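Dihydrocoumarin hydrolase, AncDHCH1 (Pseudomonas sp., PDB 6C2C) probably hydrolyses dihydrocoumarin, a lactone, at a two-zinc active site of the metallo-beta-lactamase superfamily, within a lineage related to the organophosphate-degrading methyl-parathion hydrolase. Local coordinates at residues M22-F27 with G266-A271; A63-S68 with I228-V233; V74-K79 with P195-L200. All coordinates share one frame; numbering follows the deposited sequence.

Contact 1: residues M22-F27 with G266-A271; sequences MMLGDF and GYLIGA
Leu-24, whose side chain meets Leu-268, has its backbone fixed by a reciprocal pair of bonds: its N donates to the O of Phe-27 at 2.8 Å, and the N of Phe-27 returns a bond to the O of Leu-24. They close a type II' turn, with Gly-25 at its positive-phi corner, that joins strands 19-24 and 27-39 as a tight hairpin. Between the segments themselves the meeting is wholly apolar. Met-22 and Leu-268 meet end to end, Met-22 CE lying 3.9 Å from Leu-268 CD1. Met-22 runs out with CG anti to its own N (chi1 -172°), then bends at the thioether (chi3 74°), which sets the terminal methyl beside the leucine; SD is only slightly farther, 4.1 Å from Leu-268 CD1. The same CD1 takes a looser touch from Leu-24, whose CD1 is 4.3 Å away. Leu-221 packs against both leucines, and Ile-279 against Met-22. Strand 19-24 is outermost in one sheet and strand 268-270 inner in the other, so this contact belongs to the hydrophobic filling of the alpha-beta/beta-alpha sandwich. With methyl groups and a thioether alone meeting, the two sheets are joined here by dispersion and burial, without directional bonds.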
loop_
_atom_site.group_PDB
_atom_site.type_symbol
_atom_site.label_atom_id
_atom_site.label_comp_id
_atom_site.label_asym_id
_atom_site.label_seq_id
_atom_site.Cartn_x
_atom_site.Cartn_y
_atom_site.Cartn_z
ATOM N N MET A 22 0.252 -13.696 8.786
ATOM C CA MET A 22 -0.222 -13.302 10.109
ATOM C C MET A 22 -1.669 -13.755 10.241
ATOM O O MET A 22 -2.470 -13.417 9.377
ATOM C CB MET A 22 -0.098 -11.770 10.290
ATOM C CG MET A 22 -0.381 -11.300 11.702
ATOM S SD MET A 22 -0.495 -9.517 11.772
ATOM C CE MET A 22 -2.084 -9.244 11.022
ATOM N N MET A 23 -2.021 -14.468 11.307
ATOM C CA MET A 23 -3.424 -14.756 11.550
ATOM C C MET A 23 -4.109 -13.586 12.221
ATOM O O MET A 23 -3.498 -12.835 13.011
ATOM C CB MET A 23 -3.603 -16.030 12.399
ATOM C CG MET A 23 -3.135 -17.279 11.704
ATOM S SD MET A 23 -3.998 -17.630 10.166
ATOM C CE MET A 23 -5.718 -17.753 10.687
ATOM N N LEU A 24 -5.382 -13.391 11.844
ATOM C CA LEU A 24 -6.224 -12.319 12.397
ATOM C C LEU A 24 -7.569 -12.981 12.696
ATOM O O LEU A 24 -8.433 -13.087 11.812
ATOM C CB LEU A 24 -6.340 -11.154 11.394
ATOM C CG LEU A 24 -7.155 -9.999 11.993
ATOM C CD1 LEU A 24 -6.226 -9.060 12.797
ATOM C CD2 LEU A 24 -7.811 -9.152 10.891
ATOM N N GLY A 25 -7.732 -13.498 13.929
ATOM C CA GLY A 25 -8.918 -14.304 14.200
ATOM C C GLY A 25 -8.926 -15.513 13.285
ATOM O O GLY A 25 -7.924 -16.243 13.153
ATOM N N ASP A 26 -10.049 -15.703 12.623
ATOM C CA ASP A 26 -10.211 -16.797 11.670
ATOM C C ASP A 26 -9.585 -16.476 10.305
ATOM O O ASP A 26 -9.549 -17.357 9.416
ATOM C CB ASP A 26 -11.698 -17.088 11.462
ATOM C CG ASP A 26 -12.378 -17.632 12.710
ATOM O OD1 ASP A 26 -11.704 -18.239 13.564
ATOM O OD2 ASP A 26 -13.585 -17.392 12.828
ATOM N N PHE A 27 -9.173 -15.224 10.078
ATOM C CA PHE A 27 -8.679 -14.839 8.763
ATOM C C PHE A 27 -7.170 -15.022 8.705
ATOM O O PHE A 27 -6.464 -14.851 9.699
ATOM C CB PHE A 27 -9.005 -13.358 8.417
ATOM C CG PHE A 27 -10.482 -12.999 8.379
ATOM C CD1 PHE A 27 -11.477 -13.965 8.380
ATOM C CD2 PHE A 27 -10.834 -11.686 8.251
ATOM C CE1 PHE A 27 -12.794 -13.610 8.312
ATOM C CE2 PHE A 27 -12.180 -11.283 8.175
ATOM C CZ PHE A 27 -13.151 -12.241 8.212
ATOM N N GLY A 266 -6.284 0.460 20.068
ATOM C CA GLY A 266 -5.311 -0.604 20.318
ATOM C C GLY A 266 -5.270 -1.710 19.295
ATOM O O GLY A 266 -4.846 -2.827 19.637
ATOM N N TYR A 267 -5.757 -1.465 18.088
ATOM C CA TYR A 267 -5.785 -2.487 17.032
ATOM C C TYR A 267 -4.627 -2.317 16.045
ATOM O O TYR A 267 -3.853 -1.363 16.099
ATOM C CB TYR A 267 -7.122 -2.434 16.304
ATOM C CG TYR A 267 -7.500 -1.045 15.788
ATOM C CD1 TYR A 267 -6.904 -0.563 14.621
ATOM C CD2 TYR A 267 -8.464 -0.259 16.442
ATOM C CE1 TYR A 267 -7.228 0.685 14.132
ATOM C CE2 TYR A 267 -8.808 1.009 15.939
ATOM C CZ TYR A 267 -8.194 1.450 14.794
ATOM O OH TYR A 267 -8.552 2.689 14.279
ATOM N N LEU A 268 -4.479 -3.310 15.146
ATOM C CA LEU A 268 -3.372 -3.301 14.177
ATOM C C LEU A 268 -3.696 -2.413 13.006
ATOM O O LEU A 268 -4.856 -2.305 12.605
ATOM C CB LEU A 268 -3.124 -4.722 13.679
ATOM C CG LEU A 268 -2.468 -5.619 14.733
ATOM C CD1 LEU A 268 -2.641 -7.044 14.188
ATOM C CD2 LEU A 268 -1.000 -5.284 14.904
ATOM N N ILE A 269 -2.658 -1.805 12.450
ATOM C CA ILE A 269 -2.735 -1.104 11.174
ATOM C C ILE A 269 -1.744 -1.771 10.211
ATOM O O ILE A 269 -0.766 -2.431 10.607
ATOM C CB ILE A 269 -2.475 0.422 11.266
ATOM C CG1 ILE A 269 -1.067 0.737 11.739
ATOM C CG2 ILE A 269 -3.454 1.046 12.255
ATOM C CD1 ILE A 269 -0.137 1.002 10.669
ATOM N N GLY A 270 -2.063 -1.652 8.920
ATOM C CA GLY A 270 -1.135 -2.001 7.863
ATOM C C GLY A 270 -1.119 -0.860 6.873
ATOM O O GLY A 270 -2.176 -0.327 6.500
ATOM N N ALA A 271 0.065 -0.481 6.441
ATOM C CA ALA A 271 0.162 0.675 5.562
ATOM C C ALA A 271 1.132 0.403 4.405
ATOM O O ALA A 271 2.208 -0.167 4.602
ATOM C CB ALA A 271 0.625 1.871 6.375
#

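Contact 2: residues A63-S68 with I228-V233; sequences APLETS and IHVAAV
Leu-65 and Val-230 make the apolar part of the contact, one methyl branch from each: Leu-65 CD2 lies 4.0 Å from Val-230 CG1, and the side chains cross obliquely. Leu-65 sends CG anti to its backbone N (chi1 -167°), which carries its branches toward the start of helix 231-234. Val-41 touches both side chains and Leu-56 adds to the cover of Leu-65. Apart from this pair, the methyl CG2 of Thr-67 makes a loose van der Waals approach to the carbonyl O of His-229, at 4.2 Å.

The polar part runs through one water. It donates to His-229 O at 2.9 Å and is hydrogen-bonded to Thr-67 OG1 at 2.7 Å, bridging strand 65-75 to the loop before the helix. Val-230 occupies the N-cap position, its O accepting from Val-233 N at 3.0 Å, while the N atoms of His-229 and Val-230 both donate to Gln-234 OE1. The His-229 side chain comes within about 4 Å of a zinc ion, and its ring meets those of the zinc ligands His-205 and His-273. The His-229 backbone is thus held at its N-H by Gln-234 OE1 and at its carbonyl by the water, which probably helps fix this ring, not among the zinc ligands.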
loop_
_atom_site.group_PDB
_atom_site.type_symbol
_atom_site.label_atom_id
_atom_site.label_comp_id
_atom_site.label_asym_id
_atom_site.label_seq_id
_atom_site.Cartn_x
_atom_site.Cartn_y
_atom_site.Cartn_z
ATOM N N ALA A 63 18.081 10.565 2.900
ATOM C CA ALA A 63 17.466 10.638 1.583
ATOM C C ALA A 63 18.502 10.424 0.485
ATOM O O ALA A 63 19.598 10.884 0.626
ATOM C CB ALA A 63 16.739 11.920 1.363
ATOM N N PRO A 64 18.161 9.756 -0.598
ATOM C CA PRO A 64 16.884 9.132 -0.924
ATOM C C PRO A 64 16.623 7.885 -0.081
ATOM O O PRO A 64 17.498 7.188 0.320
ATOM C CB PRO A 64 16.989 8.856 -2.393
ATOM C CG PRO A 64 18.387 8.880 -2.717
ATOM C CD PRO A 64 19.091 9.675 -1.726
ATOM N N LEU A 65 15.367 7.780 0.280
ATOM C CA LEU A 65 14.916 6.789 1.172
ATOM C C LEU A 65 14.257 5.629 0.462
ATOM O O LEU A 65 13.332 5.777 -0.281
ATOM C CB LEU A 65 13.903 7.434 2.099
ATOM C CG LEU A 65 13.437 6.725 3.345
ATOM C CD1 LEU A 65 14.557 5.957 3.971
ATOM C CD2 LEU A 65 12.798 7.684 4.337
ATOM N N GLU A 66 14.795 4.474 0.724
ATOM C CA GLU A 66 14.223 3.252 0.151
ATOM C C GLU A 66 12.882 2.979 0.819
ATOM O O GLU A 66 12.811 2.706 2.024
ATOM C CB GLU A 66 15.196 2.100 0.374
ATOM C CG GLU A 66 14.714 0.787 -0.232
ATOM C CD GLU A 66 15.764 -0.335 -0.206
ATOM O OE1 GLU A 66 16.828 -0.196 0.481
ATOM O OE2 GLU A 66 15.539 -1.350 -0.899
ATOM N N THR A 67 11.813 3.037 0.029
ATOM C CA THR A 67 10.455 2.997 0.536
ATOM C C THR A 67 9.780 1.721 0.074
ATOM O O THR A 67 9.792 1.412 -1.123
ATOM C CB THR A 67 9.701 4.240 0.047
ATOM O OG1 THR A 67 10.422 5.390 0.517
ATOM C CG2 THR A 67 8.308 4.311 0.623
ATOM N N SER A 68 9.193 0.992 1.035
ATOM C CA SER A 68 8.423 -0.200 0.715
ATOM C C SER A 68 7.129 0.148 0.011
ATOM O O SER A 68 6.561 1.212 0.216
ATOM C CB SER A 68 8.063 -0.937 1.979
ATOM O OG SER A 68 9.232 -1.582 2.497
ATOM N N ILE A 228 0.277 7.445 5.194
ATOM C CA ILE A 228 1.622 7.808 5.635
ATOM C C ILE A 228 2.606 7.412 4.539
ATOM O O ILE A 228 2.391 6.432 3.822
ATOM C CB ILE A 228 1.936 7.158 6.996
ATOM C CG1 ILE A 228 3.339 7.539 7.533
ATOM C CG2 ILE A 228 1.837 5.666 6.873
ATOM C CD1 ILE A 228 3.414 7.616 9.093
ATOM N N HIS A 229 3.682 8.217 4.362
ATOM C CA HIS A 229 4.743 7.867 3.445
ATOM C C HIS A 229 6.101 7.747 4.091
ATOM O O HIS A 229 6.948 7.012 3.568
ATOM C CB HIS A 229 4.901 8.884 2.298
ATOM C CG HIS A 229 3.761 8.853 1.332
ATOM N ND1 HIS A 229 2.523 9.390 1.643
ATOM C CD2 HIS A 229 3.660 8.325 0.088
ATOM C CE1 HIS A 229 1.719 9.209 0.614
ATOM N NE2 HIS A 229 2.383 8.597 -0.355
ATOM N N VAL A 230 6.352 8.485 5.165
ATOM C CA VAL A 230 7.705 8.603 5.724
ATOM C C VAL A 230 7.540 8.440 7.229
ATOM O O VAL A 230 7.329 9.417 7.964
ATOM C CB VAL A 230 8.370 9.930 5.366
ATOM C CG1 VAL A 230 9.805 9.886 5.889
ATOM C CG2 VAL A 230 8.365 10.149 3.862
ATOM N N ALA A 231 7.604 7.174 7.707
ATOM C CA ALA A 231 7.453 6.910 9.133
ATOM C C ALA A 231 8.357 7.801 9.990
ATOM O O ALA A 231 7.903 8.311 11.023
ATOM C CB ALA A 231 7.774 5.432 9.453
ATOM N N ALA A 232 9.598 8.013 9.552
ATOM C CA ALA A 232 10.590 8.709 10.386
ATOM C C ALA A 232 10.288 10.192 10.566
ATOM O O ALA A 232 10.957 10.825 11.386
ATOM C CB ALA A 232 11.994 8.553 9.788
ATOM N N VAL A 233 9.341 10.742 9.804
ATOM C CA VAL A 233 8.861 12.128 9.921
ATOM C C VAL A 233 7.440 12.167 10.449
ATOM O O VAL A 233 7.119 12.910 11.397
ATOM C CB VAL A 233 8.943 12.851 8.555
ATOM C CG1 VAL A 233 8.176 14.184 8.623
ATOM C CG2 VAL A 233 10.388 13.142 8.123
HETATM O O HOH W 1 9.677 6.883 2.648
#

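Contact 3: residues V74-K79 with P195-L200; sequences VNTGSK and PGIKAL
Ile-197 supplies the apolar half of the contact through the far end of its side chain. Extended at chi2 (177°), it brings CD1 to 4.2 Å from Thr-76 CG2 and to 4.4 Å from Val-74 CB, so that one methyl serves both the end of strand 65-75 and the loop after it. Val-81 touches both Val-74 and Ile-197, which places this cluster between the two sheets of the sandwich, near its margin.

The polar link across the segments is a water with three partners. It donates to Pro-195 O at 2.8 Å, and it is hydrogen-bonded to Thr-76 OG1 at 2.8 Å and to Ser-78 OG at 3.0 Å. Thr-76 therefore faces the partner segment with both branches, the methyl against isoleucine and the hydroxyl against the water.

Bonds inside segment 74-79 shape the loop that presents these groups. Thr-76 N donates to Lys-79 O at 2.9 Å, where strand 65-75 turns back into strand 80-83. Asn-75 forms an Asx turn: its OD1 accepts from Gly-77 N at 2.9 Å, with an N-H...O angle of 152° and the donor in the carbonyl plane, while its ND2 is bonded to Tyr-107 OH, so both ends of the amide are engaged and its flip is defined. Thr-76 OG1 also receives weak bonds from the N atoms of Ser-78 and Lys-79.

A strand end and the loop after it, from one sheet, thus meet the start of strand 197-201 and the residues before it, from the other, through a small apolar patch and one bridging water. As no direct hydrogen bond joins the segments, the water carries the polar coupling, and the threonine hydroxyl relates that water, if only weakly, to the backbone of its own loop.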
loop_
_atom_site.group_PDB
_atom_site.type_symbol
_atom_site.label_atom_id
_atom_site.label_comp_id
_atom_site.label_asym_id
_atom_site.label_seq_id
_atom_site.Cartn_x
_atom_site.Cartn_y
_atom_site.Cartn_z
ATOM N N VAL A 74 -6.101 -11.234 2.081
ATOM C CA VAL A 74 -6.902 -11.695 3.220
ATOM C C VAL A 74 -7.744 -12.895 2.786
ATOM O O VAL A 74 -8.573 -12.795 1.859
ATOM C CB VAL A 74 -7.828 -10.591 3.773
ATOM C CG1 VAL A 74 -8.513 -11.106 5.034
ATOM C CG2 VAL A 74 -7.046 -9.297 4.098
ATOM N N ASN A 75 -7.549 -14.017 3.451
ATOM C CA ASN A 75 -8.324 -15.223 3.168
ATOM C C ASN A 75 -9.304 -15.342 4.330
ATOM O O ASN A 75 -8.889 -15.675 5.460
ATOM C CB ASN A 75 -7.403 -16.424 3.036
ATOM C CG ASN A 75 -8.165 -17.684 2.611
ATOM O OD1 ASN A 75 -9.327 -17.858 3.009
ATOM N ND2 ASN A 75 -7.478 -18.604 1.931
ATOM N N THR A 76 -10.584 -15.040 4.058
ATOM C CA THR A 76 -11.638 -15.002 5.070
ATOM C C THR A 76 -12.293 -16.347 5.205
ATOM O O THR A 76 -13.182 -16.478 6.054
ATOM C CB THR A 76 -12.735 -13.991 4.757
ATOM O OG1 THR A 76 -13.508 -14.443 3.631
ATOM C CG2 THR A 76 -12.141 -12.629 4.438
ATOM N N GLY A 77 -11.839 -17.318 4.449
ATOM C CA GLY A 77 -12.556 -18.614 4.350
ATOM C C GLY A 77 -13.593 -18.668 3.264
ATOM O O GLY A 77 -13.575 -19.586 2.456
ATOM N N SER A 78 -14.462 -17.680 3.181
ATOM C CA SER A 78 -15.433 -17.642 2.093
ATOM C C SER A 78 -14.929 -16.851 0.896
ATOM O O SER A 78 -15.459 -17.037 -0.200
ATOM C CB SER A 78 -16.761 -17.063 2.586
ATOM O OG SER A 78 -16.611 -15.782 3.097
ATOM N N LYS A 79 -13.891 -16.014 1.068
ATOM C CA LYS A 79 -13.417 -15.111 0.025
ATOM C C LYS A 79 -11.901 -15.004 0.120
ATOM O O LYS A 79 -11.339 -15.037 1.215
ATOM C CB LYS A 79 -13.984 -13.673 0.197
ATOM C CG LYS A 79 -15.484 -13.563 0.093
ATOM C CD LYS A 79 -15.949 -13.719 -1.374
ATOM C CE LYS A 79 -17.413 -13.340 -1.335
ATOM N NZ LYS A 79 -18.075 -13.622 -2.605
ATOM N N PRO A 195 -18.381 -10.012 4.304
ATOM C CA PRO A 195 -18.337 -10.223 5.754
ATOM C C PRO A 195 -16.900 -10.155 6.252
ATOM O O PRO A 195 -16.016 -10.833 5.719
ATOM C CB PRO A 195 -18.959 -11.622 5.913
ATOM C CG PRO A 195 -19.979 -11.691 4.762
ATOM C CD PRO A 195 -19.208 -11.021 3.611
ATOM N N GLY A 196 -16.673 -9.291 7.224
ATOM C CA GLY A 196 -15.341 -9.111 7.782
ATOM C C GLY A 196 -14.500 -7.986 7.178
ATOM O O GLY A 196 -13.430 -7.702 7.717
ATOM N N ILE A 197 -14.912 -7.373 6.060
ATOM C CA ILE A 197 -14.112 -6.283 5.442
ATOM C C ILE A 197 -15.050 -5.142 5.018
ATOM O O ILE A 197 -16.000 -5.336 4.230
ATOM C CB ILE A 197 -13.291 -6.763 4.229
ATOM C CG1 ILE A 197 -12.503 -8.027 4.600
ATOM C CG2 ILE A 197 -12.360 -5.653 3.784
ATOM C CD1 ILE A 197 -11.723 -8.570 3.392
ATOM N N LYS A 198 -14.698 -3.924 5.446
ATOM C CA LYS A 198 -15.456 -2.721 5.114
ATOM C C LYS A 198 -14.526 -1.670 4.547
ATOM O O LYS A 198 -13.325 -1.629 4.854
ATOM C CB LYS A 198 -16.146 -2.086 6.339
ATOM C CG LYS A 198 -16.955 -3.056 7.190
ATOM C CD LYS A 198 -17.524 -2.331 8.407
ATOM C CE LYS A 198 -18.453 -3.315 9.160
ATOM N NZ LYS A 198 -18.547 -3.035 10.638
ATOM N N ALA A 199 -15.099 -0.888 3.635
ATOM C CA ALA A 199 -14.475 0.327 3.151
ATOM C C ALA A 199 -14.807 1.466 4.093
ATOM O O ALA A 199 -15.969 1.624 4.509
ATOM C CB ALA A 199 -15.027 0.687 1.777
ATOM N N LEU A 200 -13.785 2.211 4.470
ATOM C CA LEU A 200 -13.903 3.359 5.334
ATOM C C LEU A 200 -13.287 4.575 4.584
ATOM O O LEU A 200 -12.150 4.616 4.309
ATOM C CB LEU A 200 -13.201 3.105 6.662
ATOM C CG LEU A 200 -13.185 4.275 7.625
ATOM C CD1 LEU A 200 -14.544 4.298 8.301
ATOM C CD2 LEU A 200 -12.101 4.122 8.652
HETATM O O HOH W 2 -15.844 -12.983 3.898
#

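In the fold
Along the chain the contacts nest: contact 3 lies inside the loop closed by contact 2, which lies inside that of contact 1. Contacts 1 and 3 join the same two sheets of the sandwich, their centres 12 Å apart, and Phe-27 of contact 1 packs onto Val-74, Thr-76 and Gly-196 of contact 3. Contacts 2 and 3 use opposite ends of strand 65-75, with centres 29 Å apart on opposite sides of the chain's centre. The centres of contacts 1 and 2 are 23 Å apart, yet the two touch through Ile-228 and Ala-271, which lie shortly after Asp-226 and shortly before His-273. Packing thus continues from the sandwich's margin to segments that adjoin zinc ligands in sequence.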